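Local coordinates for protein lipase (Pelosinus fermentans, PDB 5AH0) that hydrolyses ester bonds as a lipase and also breaks down the synthetic polyester poly(butylene adipate-co-terephthalate), at residues 184-189 against 274-280; 177-182 against 286-290; 23-28 against 360-364. All coordinates share one frame; numbering follows the deposited sequence.

Contact 1 (184-189 against 274-280)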
loop_
_atom_site.group_PDB
_atom_site.type_symbol
_atom_site.label_atom_id
_atom_site.label_comp_id
_atom_site.label_asym_id
_atom_site.label_seq_id
_atom_site.Cartn_x
_atom_site.Cartn_y
_atom_site.Cartn_z
ATOM N N ALA A 184 -5.055 3.460 -17.949
ATOM C CA ALA A 184 -5.052 4.175 -19.211
ATOM C C ALA A 184 -3.932 5.192 -19.232
ATOM O O ALA A 184 -3.250 5.359 -20.244
ATOM C CB ALA A 184 -6.383 4.852 -19.431
ATOM N N SER A 185 -3.714 5.840 -18.093
ATOM C CA SER A 185 -2.661 6.839 -17.982
ATOM C C SER A 185 -1.278 6.230 -18.165
ATOM O O SER A 185 -0.444 6.788 -18.868
ATOM C CB SER A 185 -2.719 7.544 -16.632
ATOM O OG SER A 185 -1.676 8.503 -16.523
ATOM N N LEU A 186 -1.036 5.090 -17.522
ATOM C CA LEU A 186 0.256 4.419 -17.634
ATOM C C LEU A 186 0.557 4.005 -19.076
ATOM O O LEU A 186 1.671 4.191 -19.569
ATOM C CB LEU A 186 0.293 3.193 -16.731
ATOM C CG LEU A 186 0.226 3.437 -15.224
ATOM C CD1 LEU A 186 0.305 2.097 -14.491
ATOM C CD2 LEU A 186 1.317 4.390 -14.759
ATOM N N ALA A 187 -0.451 3.460 -19.750
ATOM C CA ALA A 187 -0.309 3.021 -21.134
ATOM C C ALA A 187 0.071 4.179 -22.042
ATOM O O ALA A 187 0.875 4.012 -22.948
ATOM C CB ALA A 187 -1.588 2.358 -21.626
ATOM N N SER A 188 -0.506 5.352 -21.806
ATOM C CA SER A 188 -0.179 6.509 -22.631
ATOM C C SER A 188 1.218 7.030 -22.337
ATOM O O SER A 188 2.026 7.217 -23.242
ATOM C CB SER A 188 -1.191 7.631 -22.416
ATOM O OG SER A 188 -0.716 8.840 -22.988
ATOM N N PHE A 189 1.508 7.199 -21.055
ATOM C CA PHE A 189 2.741 7.819 -20.593
ATOM C C PHE A 189 4.001 7.041 -20.984
ATOM O O PHE A 189 5.047 7.637 -21.214
ATOM C CB PHE A 189 2.687 7.985 -19.082
ATOM C CG PHE A 189 3.826 8.772 -18.512
ATOM C CD1 PHE A 189 3.941 10.127 -18.758
ATOM C CD2 PHE A 189 4.765 8.162 -17.703
ATOM C CE1 PHE A 189 4.990 10.857 -18.231
ATOM C CE2 PHE A 189 5.811 8.891 -17.168
ATOM C CZ PHE A 189 5.919 10.240 -17.433
ATOM N N SER A 274 4.865 17.230 -19.565
ATOM C CA SER A 274 5.282 15.917 -20.071
ATOM C C SER A 274 5.943 15.062 -18.990
ATOM O O SER A 274 6.292 13.905 -19.213
ATOM C CB SER A 274 6.262 16.087 -21.220
ATOM O OG SER A 274 7.410 16.785 -20.762
ATOM N N ASN A 275 6.078 15.636 -17.806
ATOM C CA ASN A 275 6.837 15.032 -16.733
ATOM C C ASN A 275 5.959 14.201 -15.796
ATOM O O ASN A 275 6.459 13.578 -14.865
ATOM C CB ASN A 275 7.540 16.149 -15.953
ATOM C CG ASN A 275 8.881 15.736 -15.417
ATOM O OD1 ASN A 275 9.477 14.762 -15.882
ATOM N ND2 ASN A 275 9.387 16.500 -14.447
ATOM N N GLU A 276 4.650 14.188 -16.039
ATOM C CA GLU A 276 3.731 13.563 -15.092
ATOM C C GLU A 276 2.685 12.689 -15.766
ATOM O O GLU A 276 2.497 12.756 -16.978
ATOM C CB GLU A 276 3.031 14.628 -14.245
ATOM C CG GLU A 276 2.324 15.713 -15.049
ATOM C CD GLU A 276 1.970 16.930 -14.197
ATOM O OE1 GLU A 276 1.701 16.732 -12.986
ATOM O OE2 GLU A 276 1.960 18.073 -14.733
ATOM N N LEU A 277 2.020 11.857 -14.966
ATOM C CA LEU A 277 0.933 11.025 -15.460
ATOM C C LEU A 277 -0.225 11.884 -15.971
ATOM O O LEU A 277 -0.760 12.714 -15.240
ATOM C CB LEU A 277 0.432 10.090 -14.363
ATOM C CG LEU A 277 1.438 9.092 -13.783
ATOM C CD1 LEU A 277 0.787 8.250 -12.707
ATOM C CD2 LEU A 277 1.998 8.192 -14.901
ATOM N N PRO A 278 -0.623 11.676 -17.231
ATOM C CA PRO A 278 -1.716 12.482 -17.768
ATOM C C PRO A 278 -3.077 11.848 -17.542
ATOM O O PRO A 278 -3.188 10.628 -17.385
ATOM C CB PRO A 278 -1.397 12.531 -19.257
ATOM C CG PRO A 278 -0.771 11.170 -19.525
ATOM C CD PRO A 278 -0.020 10.799 -18.259
ATOM N N HIS A 279 -4.103 12.686 -17.523
ATOM C CA HIS A 279 -5.460 12.205 -17.683
ATOM C C HIS A 279 -5.777 12.074 -19.176
ATOM O O HIS A 279 -5.723 13.050 -19.933
ATOM C CB HIS A 279 -6.438 13.135 -16.996
ATOM C CG HIS A 279 -7.770 12.514 -16.761
ATOM N ND1 HIS A 279 -8.707 12.375 -17.761
ATOM C CD2 HIS A 279 -8.321 11.977 -15.649
ATOM C CE1 HIS A 279 -9.783 11.791 -17.270
ATOM N NE2 HIS A 279 -9.571 11.529 -15.993
ATOM N N VAL A 280 -6.066 10.862 -19.618
ATOM C CA VAL A 280 -6.204 10.616 -21.053
ATOM C C VAL A 280 -7.472 11.245 -21.654
ATOM O O VAL A 280 -7.573 11.428 -22.862
ATOM C CB VAL A 280 -6.159 9.102 -21.334
ATOM C CG1 VAL A 280 -6.193 8.817 -22.816
ATOM C CG2 VAL A 280 -4.881 8.506 -20.739
#
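Ser185 and Pro278 form the polar tie between helix 173-190 and the loop 274-280. Ser185 OG donates to Pro278 O at 2.7 Å. The angle at the carbonyl oxygen is 139°, and the donor is tilted 16° from the carbonyl plane. The hydroxyl lies anti to its own backbone N (chi1 179°), which turns it to the loop. There it also lies 3.3 Å from Pro278 CD.

Apolar contacts run along the helix on both sides of this bond. Leu277 CD2 meets two helix side chains, Leu186 CD2 and Phe189 CD2, each at 3.9 Å. Phe189 CB packs on Pro278 CD at 4.0 Å. One turn back, Val280 CG2 sits over the backbone of Ala184, 3.6 Å from Ala184 O, and also touches Ser188 CB.

The Phe189 ring meets backbone oxygens too. Ser274 O comes to the ring edge, near its plane, 3.5 Å from Phe189 CE1. Glu276 O approaches the same carbon obliquely.

The loop is thus held mainly by shape. The one hydrogen bond between the two segments helps to set the register of Pro278 against Ser185, and it gives a buried serine hydroxyl an acceptor and the Pro278 carbonyl a donor.

Contact 2 (177-182 against 286-290); sequences DFAKNL and LLYPF
Phe178 and Phe290 make an edge-to-face aromatic pair. The ring planes stand at 84° and the centroids are 4.9 Å apart. Phe178 presents its edge, with CD1 over the centre of the Phe290 face. Phe178 CB adds a CH-pi contact to the same ring. With chi1 at -180°, the Phe178 ring extends away from its own backbone N, which points its CD1 edge into the Phe290 face. An alanine in place of Phe290 would probably open a gap beside Phe178 and leave its edge without the face it packs on.

The pair joins helix 173-190 to the start of helix 288-294. In the alpha/beta-hydrolase fold, helix 173-190 lies in the connection between the parallel strands 153-159 and 258-265, where lipases commonly carry cap elements.

Aliphatic contacts flank the rings. Leu287 CD2 meets the Phe178 edge, 3.8 Å from Phe178 CE1. Leu286 straddles the next turn: its CD1 is 3.9 Å from Asn181 CB and its CD2 is 4.1 Å from Leu182 CD1.

Polar groups border the Phe290 edge. Asp177 OD2 lies near the ring plane, 3.1 Å from Phe290 CZ. Asn181 ND2 donates to Asp177 O at 2.7 Å, from the opposite face of that carbonyl to Asn181 N.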
loop_
_atom_site.group_PDB
_atom_site.type_symbol
_atom_site.label_atom_id
_atom_site.label_comp_id
_atom_site.label_asym_id
_atom_site.label_seq_id
_atom_site.Cartn_x
_atom_site.Cartn_y
_atom_site.Cartn_z
ATOM N N ASP A 177 -13.451 4.733 -11.527
ATOM C CA ASP A 177 -13.023 5.673 -12.547
ATOM C C ASP A 177 -11.535 5.937 -12.389
ATOM O O ASP A 177 -10.795 6.015 -13.373
ATOM C CB ASP A 177 -13.788 6.986 -12.456
ATOM C CG ASP A 177 -13.332 7.990 -13.499
ATOM O OD1 ASP A 177 -13.805 7.906 -14.655
ATOM O OD2 ASP A 177 -12.479 8.846 -13.176
ATOM N N PHE A 178 -11.102 6.071 -11.139
ATOM C CA PHE A 178 -9.698 6.298 -10.859
ATOM C C PHE A 178 -8.855 5.112 -11.315
ATOM O O PHE A 178 -7.791 5.287 -11.895
ATOM C CB PHE A 178 -9.452 6.546 -9.380
ATOM C CG PHE A 178 -8.012 6.783 -9.071
ATOM C CD1 PHE A 178 -7.450 8.022 -9.306
ATOM C CD2 PHE A 178 -7.202 5.756 -8.621
ATOM C CE1 PHE A 178 -6.111 8.239 -9.072
ATOM C CE2 PHE A 178 -5.854 5.969 -8.381
ATOM C CZ PHE A 178 -5.312 7.207 -8.609
ATOM N N ALA A 179 -9.321 3.901 -11.034
ATOM C CA ALA A 179 -8.554 2.729 -11.410
ATOM C C ALA A 179 -8.376 2.671 -12.921
ATOM O O ALA A 179 -7.243 2.622 -13.415
ATOM C CB ALA A 179 -9.221 1.470 -10.899
ATOM N N LYS A 180 -9.496 2.698 -13.645
ATOM C CA LYS A 180 -9.469 2.667 -15.097
ATOM C C LYS A 180 -8.532 3.727 -15.660
ATOM O O LYS A 180 -7.689 3.434 -16.511
ATOM C CB LYS A 180 -10.872 2.870 -15.656
ATOM C CG LYS A 180 -11.791 1.672 -15.479
ATOM C CD LYS A 180 -13.249 2.104 -15.551
ATOM C CE LYS A 180 -14.136 0.924 -15.891
ATOM N NZ LYS A 180 -15.572 1.251 -15.772
ATOM N N ASN A 181 -8.641 4.952 -15.156
ATOM C CA ASN A 181 -7.827 6.035 -15.687
ATOM C C ASN A 181 -6.347 5.893 -15.352
ATOM O O ASN A 181 -5.494 6.300 -16.136
ATOM C CB ASN A 181 -8.342 7.373 -15.185
ATOM C CG ASN A 181 -9.524 7.862 -15.984
ATOM O OD1 ASN A 181 -9.370 8.334 -17.116
ATOM N ND2 ASN A 181 -10.720 7.748 -15.405
ATOM N N LEU A 182 -6.023 5.291 -14.213
ATOM C CA LEU A 182 -4.616 5.074 -13.899
ATOM C C LEU A 182 -3.980 4.101 -14.893
ATOM O O LEU A 182 -2.875 4.331 -15.360
ATOM C CB LEU A 182 -4.434 4.552 -12.477
ATOM C CG LEU A 182 -2.942 4.357 -12.191
ATOM C CD1 LEU A 182 -2.476 5.220 -11.058
ATOM C CD2 LEU A 182 -2.609 2.896 -11.929
ATOM N N LEU A 286 -3.257 13.557 -14.360
ATOM C CA LEU A 286 -4.168 12.485 -13.943
ATOM C C LEU A 286 -4.938 12.834 -12.675
ATOM O O LEU A 286 -6.141 12.641 -12.604
ATOM C CB LEU A 286 -3.397 11.172 -13.711
ATOM C CG LEU A 286 -4.192 9.957 -13.208
ATOM C CD1 LEU A 286 -5.314 9.624 -14.191
ATOM C CD2 LEU A 286 -3.314 8.721 -13.032
ATOM N N LEU A 287 -4.243 13.372 -11.680
ATOM C CA LEU A 287 -4.833 13.591 -10.375
ATOM C C LEU A 287 -5.722 14.829 -10.273
ATOM O O LEU A 287 -6.324 15.072 -9.218
ATOM C CB LEU A 287 -3.719 13.688 -9.339
ATOM C CG LEU A 287 -2.865 12.426 -9.190
ATOM C CD1 LEU A 287 -1.843 12.621 -8.103
ATOM C CD2 LEU A 287 -3.770 11.245 -8.885
ATOM N N TYR A 288 -5.796 15.620 -11.346
ATOM C CA TYR A 288 -6.517 16.882 -11.283
ATOM C C TYR A 288 -8.011 16.729 -10.907
ATOM O O TYR A 288 -8.475 17.365 -9.965
ATOM C CB TYR A 288 -6.378 17.651 -12.598
ATOM C CG TYR A 288 -7.215 18.916 -12.610
ATOM C CD1 TYR A 288 -6.830 20.035 -11.879
ATOM C CD2 TYR A 288 -8.400 18.986 -13.339
ATOM C CE1 TYR A 288 -7.611 21.204 -11.873
ATOM C CE2 TYR A 288 -9.179 20.143 -13.350
ATOM C CZ TYR A 288 -8.778 21.246 -12.618
ATOM O OH TYR A 288 -9.550 22.381 -12.619
ATOM N N PRO A 289 -8.769 15.893 -11.634
ATOM C CA PRO A 289 -10.177 15.816 -11.239
ATOM C C PRO A 289 -10.374 15.128 -9.886
ATOM O O PRO A 289 -11.313 15.459 -9.165
ATOM C CB PRO A 289 -10.810 14.992 -12.366
ATOM C CG PRO A 289 -9.699 14.110 -12.834
ATOM C CD PRO A 289 -8.453 14.963 -12.737
ATOM N N PHE A 290 -9.516 14.174 -9.549
ATOM C CA PHE A 290 -9.678 13.457 -8.289
ATOM C C PHE A 290 -9.364 14.336 -7.077
ATOM O O PHE A 290 -10.110 14.323 -6.097
ATOM C CB PHE A 290 -8.828 12.178 -8.323
ATOM C CG PHE A 290 -9.191 11.293 -9.483
ATOM C CD1 PHE A 290 -10.421 10.654 -9.511
ATOM C CD2 PHE A 290 -8.357 11.173 -10.578
ATOM C CE1 PHE A 290 -10.786 9.881 -10.588
ATOM C CE2 PHE A 290 -8.727 10.394 -11.662
ATOM C CZ PHE A 290 -9.934 9.749 -11.664
#

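Contact 3 (23-28 against 360-364)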
loop_
_atom_site.group_PDB
_atom_site.type_symbol
_atom_site.label_atom_id
_atom_site.label_comp_id
_atom_site.label_asym_id
_atom_site.label_seq_id
_atom_site.Cartn_x
_atom_site.Cartn_y
_atom_site.Cartn_z
ATOM N N LEU A 23 8.700 2.316 -16.569
ATOM C CA LEU A 23 8.325 3.139 -15.419
ATOM C C LEU A 23 8.257 2.304 -14.143
ATOM O O LEU A 23 7.363 1.472 -13.977
ATOM C CB LEU A 23 6.980 3.834 -15.650
ATOM C CG LEU A 23 6.707 5.026 -14.720
ATOM C CD1 LEU A 23 7.570 6.217 -15.098
ATOM C CD2 LEU A 23 5.261 5.416 -14.705
ATOM N N LYS A 24 9.211 2.527 -13.249
ATOM C CA LYS A 24 9.207 1.896 -11.935
ATOM C C LYS A 24 8.230 2.627 -11.009
ATOM O O LYS A 24 8.226 3.863 -10.950
ATOM C CB LYS A 24 10.614 1.918 -11.341
ATOM C CG LYS A 24 11.295 0.577 -11.223
ATOM C CD LYS A 24 11.461 -0.103 -12.555
ATOM C CE LYS A 24 12.003 -1.484 -12.348
ATOM N NZ LYS A 24 12.102 -2.192 -13.636
ATOM N N TYR A 25 7.395 1.884 -10.297
ATOM C CA TYR A 25 6.545 2.487 -9.279
ATOM C C TYR A 25 7.391 3.249 -8.264
ATOM O O TYR A 25 7.037 4.346 -7.842
ATOM C CB TYR A 25 5.724 1.427 -8.558
ATOM C CG TYR A 25 4.772 1.969 -7.508
ATOM C CD1 TYR A 25 5.200 2.228 -6.209
ATOM C CD2 TYR A 25 3.431 2.176 -7.801
ATOM C CE1 TYR A 25 4.326 2.714 -5.245
ATOM C CE2 TYR A 25 2.554 2.639 -6.837
ATOM C CZ TYR A 25 3.007 2.903 -5.564
ATOM O OH TYR A 25 2.124 3.357 -4.604
ATOM N N TRP A 26 8.499 2.649 -7.853
ATOM C CA TRP A 26 9.403 3.309 -6.921
ATOM C C TRP A 26 10.509 3.994 -7.692
ATOM O O TRP A 26 11.531 3.379 -7.987
ATOM C CB TRP A 26 9.990 2.319 -5.918
ATOM C CG TRP A 26 8.974 1.778 -4.971
ATOM C CD1 TRP A 26 8.354 0.573 -5.048
ATOM C CD2 TRP A 26 8.444 2.431 -3.806
ATOM N NE1 TRP A 26 7.475 0.424 -4.001
ATOM C CE2 TRP A 26 7.516 1.549 -3.220
ATOM C CE3 TRP A 26 8.686 3.659 -3.191
ATOM C CZ2 TRP A 26 6.816 1.859 -2.051
ATOM C CZ3 TRP A 26 7.996 3.968 -2.031
ATOM C CH2 TRP A 26 7.072 3.065 -1.470
ATOM N N GLY A 27 10.272 5.247 -8.070
ATOM C CA GLY A 27 11.303 6.051 -8.686
ATOM C C GLY A 27 11.017 6.537 -10.098
ATOM O O GLY A 27 11.781 7.317 -10.639
ATOM N N GLY A 28 9.937 6.068 -10.704
ATOM C CA GLY A 28 9.636 6.429 -12.074
ATOM C C GLY A 28 10.700 5.874 -13.002
ATOM O O GLY A 28 10.953 4.660 -13.028
ATOM N N ALA A 360 5.104 11.208 -4.437
ATOM C CA ALA A 360 5.629 10.648 -3.208
ATOM C C ALA A 360 6.397 9.369 -3.444
ATOM O O ALA A 360 7.294 9.039 -2.662
ATOM C CB ALA A 360 4.500 10.405 -2.213
ATOM N N CYS A 361 6.065 8.652 -4.516
ATOM C CA CYS A 361 6.818 7.440 -4.839
ATOM C C CYS A 361 7.733 7.687 -6.040
ATOM O O CYS A 361 8.328 6.763 -6.569
ATOM C CB CYS A 361 5.888 6.246 -5.094
ATOM S SG CYS A 361 4.721 6.393 -6.494
ATOM N N GLY A 362 7.840 8.934 -6.477
ATOM C CA GLY A 362 8.903 9.300 -7.405
ATOM C C GLY A 362 8.516 9.689 -8.821
ATOM O O GLY A 362 9.375 9.840 -9.686
ATOM N N ILE A 363 7.228 9.870 -9.051
ATOM C CA ILE A 363 6.702 10.168 -10.372
ATOM C C ILE A 363 5.964 11.509 -10.364
ATOM O O ILE A 363 4.925 11.658 -9.709
ATOM C CB ILE A 363 5.750 9.054 -10.824
ATOM C CG1 ILE A 363 6.481 7.710 -10.806
ATOM C CG2 ILE A 363 5.191 9.335 -12.189
ATOM C CD1 ILE A 363 5.540 6.502 -10.749
ATOM N N GLY A 364 6.497 12.501 -11.062
ATOM C CA GLY A 364 5.795 13.770 -11.142
ATOM C C GLY A 364 6.683 14.987 -11.150
ATOM O O GLY A 364 7.908 14.881 -11.078
HETATM O O HOH W 1 12.329 10.010 -9.697
#
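Gly27 and Gly362 bring the two loops within 4.2 Å at their CA atoms, and Gly27 N donates to Cys361 O at 2.9 Å, with the nitrogen almost in line with the carbonyl but the N-H bent, at 140° at the hydrogen. A water adds a second link by donating to both Gly27 O and Gly362 O. Glycine suits this approach. A side chain on Gly362 would clash with Gly27 CA, and one on Gly28 would press on Gly362 O and Ile363 CG1.

Cys361 carries the side-chain contact. Its SG sits over one face of the Tyr25 ring, 4.0 Å from the centroid and 16° off the ring normal. This follows from chi1 near +62°, which places the sulfur between the backbone N and the carbonyl carbon. Cys361 CB touches Tyr25 CE1 at 3.9 Å and also touches Trp26 CE3. Ile363 fills the other end: its CG1 packs on Gly28 CA at 3.6 Å, and its CD1 meets Leu23 CD2 tip to tip at 4.1 Å.

Tyr25 OH is hydrogen-bonded to His113 ND1 and Gly11 N. His113 ends strand 108-113, and the AHSMGG sequence that runs through it fits the nucleophile elbow of an alpha/beta-hydrolase lipase. The two loops therefore probably meet beside the catalytic centre.

From the N terminus, the chain passes strand 6-9 and enters 23-28, the first half of contact 3. That contact closes only at 360-364, after strand 352-353, and encloses the other two. Between these two segments, helix 173-190 supplies 177-182 to contact 2 and 184-189 to contact 1. Loop 274-280 closes contact 1 first, and 286-290 closes contact 2 around it, so the three loops nest without crossing. Contacts 1 and 2 touch through a probable hydrogen bond from Leu286 N to Leu277 O. Contacts 1 and 3 meet where Leu23 packs against Leu186 and Phe189. Together they tie helix 173-190 to helix 288-294 and to loops that follow strands of the parallel sheet.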